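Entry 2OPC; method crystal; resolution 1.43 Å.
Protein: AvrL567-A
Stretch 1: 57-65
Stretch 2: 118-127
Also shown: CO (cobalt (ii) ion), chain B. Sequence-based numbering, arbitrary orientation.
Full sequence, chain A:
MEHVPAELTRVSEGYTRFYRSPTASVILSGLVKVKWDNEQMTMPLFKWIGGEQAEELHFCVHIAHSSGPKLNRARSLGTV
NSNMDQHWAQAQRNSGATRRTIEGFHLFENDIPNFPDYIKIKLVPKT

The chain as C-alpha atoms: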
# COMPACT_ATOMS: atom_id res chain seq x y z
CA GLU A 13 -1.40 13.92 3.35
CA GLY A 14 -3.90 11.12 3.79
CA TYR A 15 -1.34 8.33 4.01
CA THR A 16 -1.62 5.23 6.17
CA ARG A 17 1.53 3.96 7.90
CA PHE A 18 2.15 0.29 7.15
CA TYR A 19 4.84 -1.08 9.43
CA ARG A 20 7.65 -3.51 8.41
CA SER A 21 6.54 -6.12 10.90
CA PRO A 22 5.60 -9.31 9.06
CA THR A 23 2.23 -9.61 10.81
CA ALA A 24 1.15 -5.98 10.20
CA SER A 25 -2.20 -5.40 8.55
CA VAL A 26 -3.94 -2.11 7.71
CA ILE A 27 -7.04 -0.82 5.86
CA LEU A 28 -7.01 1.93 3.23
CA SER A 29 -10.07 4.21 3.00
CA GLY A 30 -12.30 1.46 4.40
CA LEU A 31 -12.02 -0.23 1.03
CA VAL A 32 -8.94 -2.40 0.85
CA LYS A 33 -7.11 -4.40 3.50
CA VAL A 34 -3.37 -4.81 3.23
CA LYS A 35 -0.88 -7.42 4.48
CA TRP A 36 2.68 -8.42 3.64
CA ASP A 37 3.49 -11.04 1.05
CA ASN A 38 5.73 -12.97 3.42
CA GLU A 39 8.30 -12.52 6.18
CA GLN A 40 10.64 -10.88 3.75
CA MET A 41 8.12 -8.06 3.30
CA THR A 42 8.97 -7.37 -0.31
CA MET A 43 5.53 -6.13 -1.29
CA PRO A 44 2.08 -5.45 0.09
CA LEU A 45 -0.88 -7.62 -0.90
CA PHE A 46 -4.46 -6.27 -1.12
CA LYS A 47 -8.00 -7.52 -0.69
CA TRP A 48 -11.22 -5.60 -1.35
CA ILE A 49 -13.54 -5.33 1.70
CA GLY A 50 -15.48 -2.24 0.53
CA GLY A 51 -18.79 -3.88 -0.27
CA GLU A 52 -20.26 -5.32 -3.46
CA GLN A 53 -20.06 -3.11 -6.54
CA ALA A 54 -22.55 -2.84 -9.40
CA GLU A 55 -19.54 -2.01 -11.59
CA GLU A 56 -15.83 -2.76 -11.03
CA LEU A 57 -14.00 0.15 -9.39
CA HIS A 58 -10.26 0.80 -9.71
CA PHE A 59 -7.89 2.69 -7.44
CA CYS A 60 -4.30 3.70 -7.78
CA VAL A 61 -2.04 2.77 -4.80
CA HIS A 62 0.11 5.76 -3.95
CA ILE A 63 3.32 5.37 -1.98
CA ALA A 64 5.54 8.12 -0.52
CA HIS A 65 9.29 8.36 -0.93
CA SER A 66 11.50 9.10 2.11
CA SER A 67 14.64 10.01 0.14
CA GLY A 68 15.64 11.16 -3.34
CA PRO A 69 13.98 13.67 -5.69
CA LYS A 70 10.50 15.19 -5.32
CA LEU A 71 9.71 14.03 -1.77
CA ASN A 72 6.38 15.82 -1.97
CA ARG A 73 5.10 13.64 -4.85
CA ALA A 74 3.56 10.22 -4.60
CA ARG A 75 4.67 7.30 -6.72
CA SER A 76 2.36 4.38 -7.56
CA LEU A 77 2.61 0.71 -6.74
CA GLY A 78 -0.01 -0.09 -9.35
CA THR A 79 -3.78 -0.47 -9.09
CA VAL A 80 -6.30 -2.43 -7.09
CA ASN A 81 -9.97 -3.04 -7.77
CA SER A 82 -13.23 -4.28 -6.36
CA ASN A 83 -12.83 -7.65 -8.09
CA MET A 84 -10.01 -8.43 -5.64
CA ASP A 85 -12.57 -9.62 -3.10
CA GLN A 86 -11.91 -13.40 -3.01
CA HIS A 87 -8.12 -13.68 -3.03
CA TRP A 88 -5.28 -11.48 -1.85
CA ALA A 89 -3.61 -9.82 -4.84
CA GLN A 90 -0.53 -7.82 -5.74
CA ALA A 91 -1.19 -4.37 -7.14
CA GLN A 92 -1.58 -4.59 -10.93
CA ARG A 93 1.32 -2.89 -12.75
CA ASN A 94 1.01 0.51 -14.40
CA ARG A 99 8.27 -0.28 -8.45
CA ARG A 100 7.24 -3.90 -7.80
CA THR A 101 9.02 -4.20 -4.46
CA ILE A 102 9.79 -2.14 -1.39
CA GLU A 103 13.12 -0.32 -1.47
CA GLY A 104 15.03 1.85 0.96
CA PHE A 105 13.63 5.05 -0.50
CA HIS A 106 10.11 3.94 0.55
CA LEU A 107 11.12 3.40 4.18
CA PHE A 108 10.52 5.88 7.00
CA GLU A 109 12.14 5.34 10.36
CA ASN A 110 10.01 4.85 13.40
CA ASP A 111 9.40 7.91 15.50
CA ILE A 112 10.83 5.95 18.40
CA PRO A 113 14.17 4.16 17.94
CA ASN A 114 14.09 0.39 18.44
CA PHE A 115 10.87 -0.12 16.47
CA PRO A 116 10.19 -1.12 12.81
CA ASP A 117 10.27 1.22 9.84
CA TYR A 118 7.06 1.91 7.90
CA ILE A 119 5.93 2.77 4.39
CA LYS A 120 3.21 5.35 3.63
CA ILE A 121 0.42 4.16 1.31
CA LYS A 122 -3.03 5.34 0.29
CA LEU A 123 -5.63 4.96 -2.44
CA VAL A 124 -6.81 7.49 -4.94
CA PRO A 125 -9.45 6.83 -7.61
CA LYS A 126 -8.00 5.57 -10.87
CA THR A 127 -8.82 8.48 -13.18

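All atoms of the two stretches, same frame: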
# COMPACT_ATOMS: atom_id res chain seq x y z
N LEU A 57 -14.67 -1.12 -9.67
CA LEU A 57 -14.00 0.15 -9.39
C LEU A 57 -12.50 -0.08 -9.23
O LEU A 57 -12.08 -1.06 -8.62
CB LEU A 57 -14.53 0.81 -8.11
CG LEU A 57 -16.00 1.21 -7.91
CD1 LEU A 57 -16.22 1.64 -6.47
CD2 LEU A 57 -16.35 2.33 -8.88
N HIS A 58 -11.71 0.88 -9.71
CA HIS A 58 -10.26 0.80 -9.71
C HIS A 58 -9.69 1.97 -8.95
O HIS A 58 -10.21 3.08 -9.02
CB HIS A 58 -9.69 0.83 -11.14
CG HIS A 58 -9.96 -0.43 -11.91
ND1 HIS A 58 -11.16 -0.68 -12.56
CD2 HIS A 58 -9.17 -1.50 -12.14
CE1 HIS A 58 -11.10 -1.87 -13.14
NE2 HIS A 58 -9.90 -2.38 -12.91
N PHE A 59 -8.61 1.69 -8.24
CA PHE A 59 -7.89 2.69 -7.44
C PHE A 59 -6.41 2.57 -7.70
O PHE A 59 -5.88 1.46 -7.84
CB PHE A 59 -8.17 2.45 -5.94
CG PHE A 59 -9.60 2.65 -5.59
CD1 PHE A 59 -10.07 3.92 -5.20
CD2 PHE A 59 -10.53 1.62 -5.81
CE1 PHE A 59 -11.43 4.14 -4.96
CE2 PHE A 59 -11.90 1.85 -5.58
CZ PHE A 59 -12.31 3.12 -5.16
N CYS A 60 -5.74 3.71 -7.69
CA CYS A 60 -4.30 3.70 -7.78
C CYS A 60 -3.71 3.70 -6.36
O CYS A 60 -4.20 4.46 -5.50
CB CYS A 60 -3.93 4.99 -8.53
SG CYS A 60 -2.20 5.10 -9.07
N VAL A 61 -2.67 2.87 -6.14
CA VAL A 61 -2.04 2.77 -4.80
C VAL A 61 -0.85 3.71 -4.80
O VAL A 61 0.14 3.46 -5.52
CB VAL A 61 -1.61 1.34 -4.49
CG1 VAL A 61 -1.03 1.25 -3.10
CG2 VAL A 61 -2.78 0.41 -4.64
N HIS A 62 -0.96 4.79 -4.05
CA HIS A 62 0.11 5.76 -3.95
C HIS A 62 1.00 5.41 -2.77
O HIS A 62 0.53 4.98 -1.71
CB HIS A 62 -0.48 7.18 -3.82
CG HIS A 62 -0.98 7.71 -5.13
ND1 HIS A 62 -1.23 9.05 -5.39
CD2 HIS A 62 -1.19 7.05 -6.30
CE1 HIS A 62 -1.63 9.17 -6.65
NE2 HIS A 62 -1.60 7.98 -7.22
N ILE A 63 2.30 5.63 -3.00
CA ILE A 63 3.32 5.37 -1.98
C ILE A 63 4.26 6.58 -1.92
O ILE A 63 4.65 7.12 -2.96
CB ILE A 63 4.10 4.06 -2.29
CG1 ILE A 63 5.09 3.73 -1.17
CG2 ILE A 63 4.80 4.12 -3.64
CD1 ILE A 63 5.49 2.26 -1.15
N ALA A 64 4.61 6.99 -0.70
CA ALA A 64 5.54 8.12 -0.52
C ALA A 64 6.97 7.64 -0.64
O ALA A 64 7.28 6.46 -0.39
CB ALA A 64 5.33 8.73 0.82
N HIS A 65 7.86 8.56 -0.99
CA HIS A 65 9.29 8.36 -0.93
C HIS A 65 9.87 9.12 0.27
O HIS A 65 9.44 10.25 0.57
CB HIS A 65 9.96 8.85 -2.23
CG HIS A 65 9.78 7.90 -3.38
ND1 HIS A 65 10.59 7.89 -4.49
CD2 HIS A 65 8.88 6.89 -3.56
CE1 HIS A 65 10.19 6.94 -5.32
NE2 HIS A 65 9.17 6.31 -4.77
N TYR A 118 8.36 2.03 8.57
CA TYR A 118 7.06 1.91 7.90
C TYR A 118 7.16 2.49 6.49
O TYR A 118 8.04 3.27 6.15
CB TYR A 118 5.94 2.62 8.69
CG TYR A 118 6.18 4.09 8.94
CD1 TYR A 118 5.61 5.05 8.10
CD2 TYR A 118 7.00 4.53 9.97
CE1 TYR A 118 5.83 6.40 8.31
CE2 TYR A 118 7.22 5.90 10.18
CZ TYR A 118 6.64 6.83 9.35
OH TYR A 118 6.86 8.20 9.54
N ILE A 119 6.19 2.07 5.66
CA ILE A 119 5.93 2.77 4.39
C ILE A 119 4.62 3.55 4.57
O ILE A 119 3.85 3.35 5.49
CB ILE A 119 5.83 1.79 3.17
CG1 ILE A 119 4.59 0.85 3.26
CG2 ILE A 119 7.13 0.98 3.06
CD1 ILE A 119 4.46 -0.03 2.02
N LYS A 120 4.45 4.52 3.67
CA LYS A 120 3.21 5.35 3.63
C LYS A 120 2.47 5.05 2.35
O LYS A 120 2.99 5.34 1.27
CB LYS A 120 3.57 6.83 3.66
CG LYS A 120 4.24 7.32 4.94
CD LYS A 120 4.53 8.87 4.81
CE LYS A 120 5.32 9.38 5.95
NZ LYS A 120 5.40 10.85 5.82
N ILE A 121 1.24 4.54 2.50
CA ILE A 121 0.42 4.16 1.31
C ILE A 121 -0.99 4.70 1.45
O ILE A 121 -1.49 4.96 2.55
CB ILE A 121 0.40 2.63 1.06
CG1 ILE A 121 -0.00 1.88 2.34
CG2 ILE A 121 1.78 2.20 0.53
CD1 ILE A 121 -0.12 0.32 2.16
N LYS A 122 -1.63 4.91 0.29
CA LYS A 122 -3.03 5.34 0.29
C LYS A 122 -3.62 5.02 -1.09
O LYS A 122 -2.91 4.74 -2.04
CB LYS A 122 -3.14 6.85 0.57
CG LYS A 122 -2.51 7.71 -0.53
CD LYS A 122 -2.57 9.21 -0.13
CE LYS A 122 -1.90 10.05 -1.19
NZ LYS A 122 -2.16 11.49 -0.88
N LEU A 123 -4.94 5.10 -1.16
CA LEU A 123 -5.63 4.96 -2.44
C LEU A 123 -6.12 6.29 -2.94
O LEU A 123 -6.57 7.13 -2.17
CB LEU A 123 -6.92 4.13 -2.26
CG LEU A 123 -6.71 2.71 -1.74
CD1 LEU A 123 -8.09 2.02 -1.59
CD2 LEU A 123 -5.76 1.92 -2.69
N VAL A 124 -6.08 6.41 -4.26
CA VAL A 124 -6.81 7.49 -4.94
C VAL A 124 -7.61 6.83 -6.07
O VAL A 124 -7.23 5.80 -6.60
CB VAL A 124 -5.91 8.64 -5.52
CG1 VAL A 124 -5.07 9.29 -4.41
CG2 VAL A 124 -5.01 8.19 -6.65
N PRO A 125 -8.74 7.42 -6.47
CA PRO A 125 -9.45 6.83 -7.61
C PRO A 125 -8.58 6.76 -8.88
O PRO A 125 -7.77 7.67 -9.17
CB PRO A 125 -10.65 7.78 -7.80
CG PRO A 125 -10.85 8.35 -6.40
CD PRO A 125 -9.44 8.57 -5.89
N LYS A 126 -8.74 5.66 -9.63
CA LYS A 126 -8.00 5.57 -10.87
C LYS A 126 -8.76 6.37 -11.91
O LYS A 126 -9.83 6.01 -12.37
CB LYS A 126 -7.79 4.10 -11.24
CG LYS A 126 -7.04 3.85 -12.56
CD LYS A 126 -5.59 4.19 -12.49
CE LYS A 126 -4.96 3.86 -13.88
NZ LYS A 126 -3.62 4.49 -14.04
N THR A 127 -8.24 7.56 -12.18
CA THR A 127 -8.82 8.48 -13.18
C THR A 127 -7.72 9.16 -13.99
O THR A 127 -6.53 8.91 -13.75
CB THR A 127 -9.64 9.63 -12.52
OG1 THR A 127 -8.76 10.47 -11.77
CG2 THR A 127 -10.76 9.10 -11.62
OXT THR A 127 -8.05 9.93 -14.91
CO CO B . -1.80 7.38 -9.12
O HOH W 1 6.49 4.86 1.71

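The two stretches form neighbouring antiparallel strands: their N-to-C directions differ by 142°, their axes approach to 4.5 Å, and together they bury 746 Å². Six backbone hydrogen bonds set the register, so that residue numbers on the paired strands sum to 184.

L57 lies out of reach, and the ladder opens at H58, whose O accepts from K126 N at 3.0 Å with a nearly straight N-H...O angle of 163°. F59 faces P125 in a non-hydrogen-bonded pair whose CA atoms are 4.4 Å apart. Here the side chains diverge, yet F59 CB still reaches L123 CD2 at 4.1 Å, and F59 CD1 lies 3.8 Å from P125 CA.

C60 pairs with V124 through two hydrogen bonds, C60 N to V124 O at 2.8 Å and V124 N to C60 O at 3.0 Å. Its CB meets V124 CG2 at 3.9 Å, while its SG binds the cobalt ion at 2.3 Å. V61 turns to the other side of the sheet, where its CG2 packs 3.9 Å from L123 CD2; its CA makes a CA-H...O contact with K122 O at 3.5 Å.

H62 repeats the C60 pattern: H62 N donates to K122 O at 2.8 Å, and K122 N to H62 O at 2.9 Å. Two residues on from C60, it projects from the same face, and its NE2 binds the cobalt at 2.0 Å. V124 CG2 sits over the imidazole, 3.7 Å from its centroid and 25° off the normal, a CH-pi contact.

I63 returns to the V61 side, its CG1 4.0 Å from I121 CG2 and its CD1 4.0 Å from I119 CD1. At A64, N donates to K120 O at 3.0 Å; the return link is through water, which donates to A64 O and accepts from K120 N, both at 2.8 Å. H65 makes no contact.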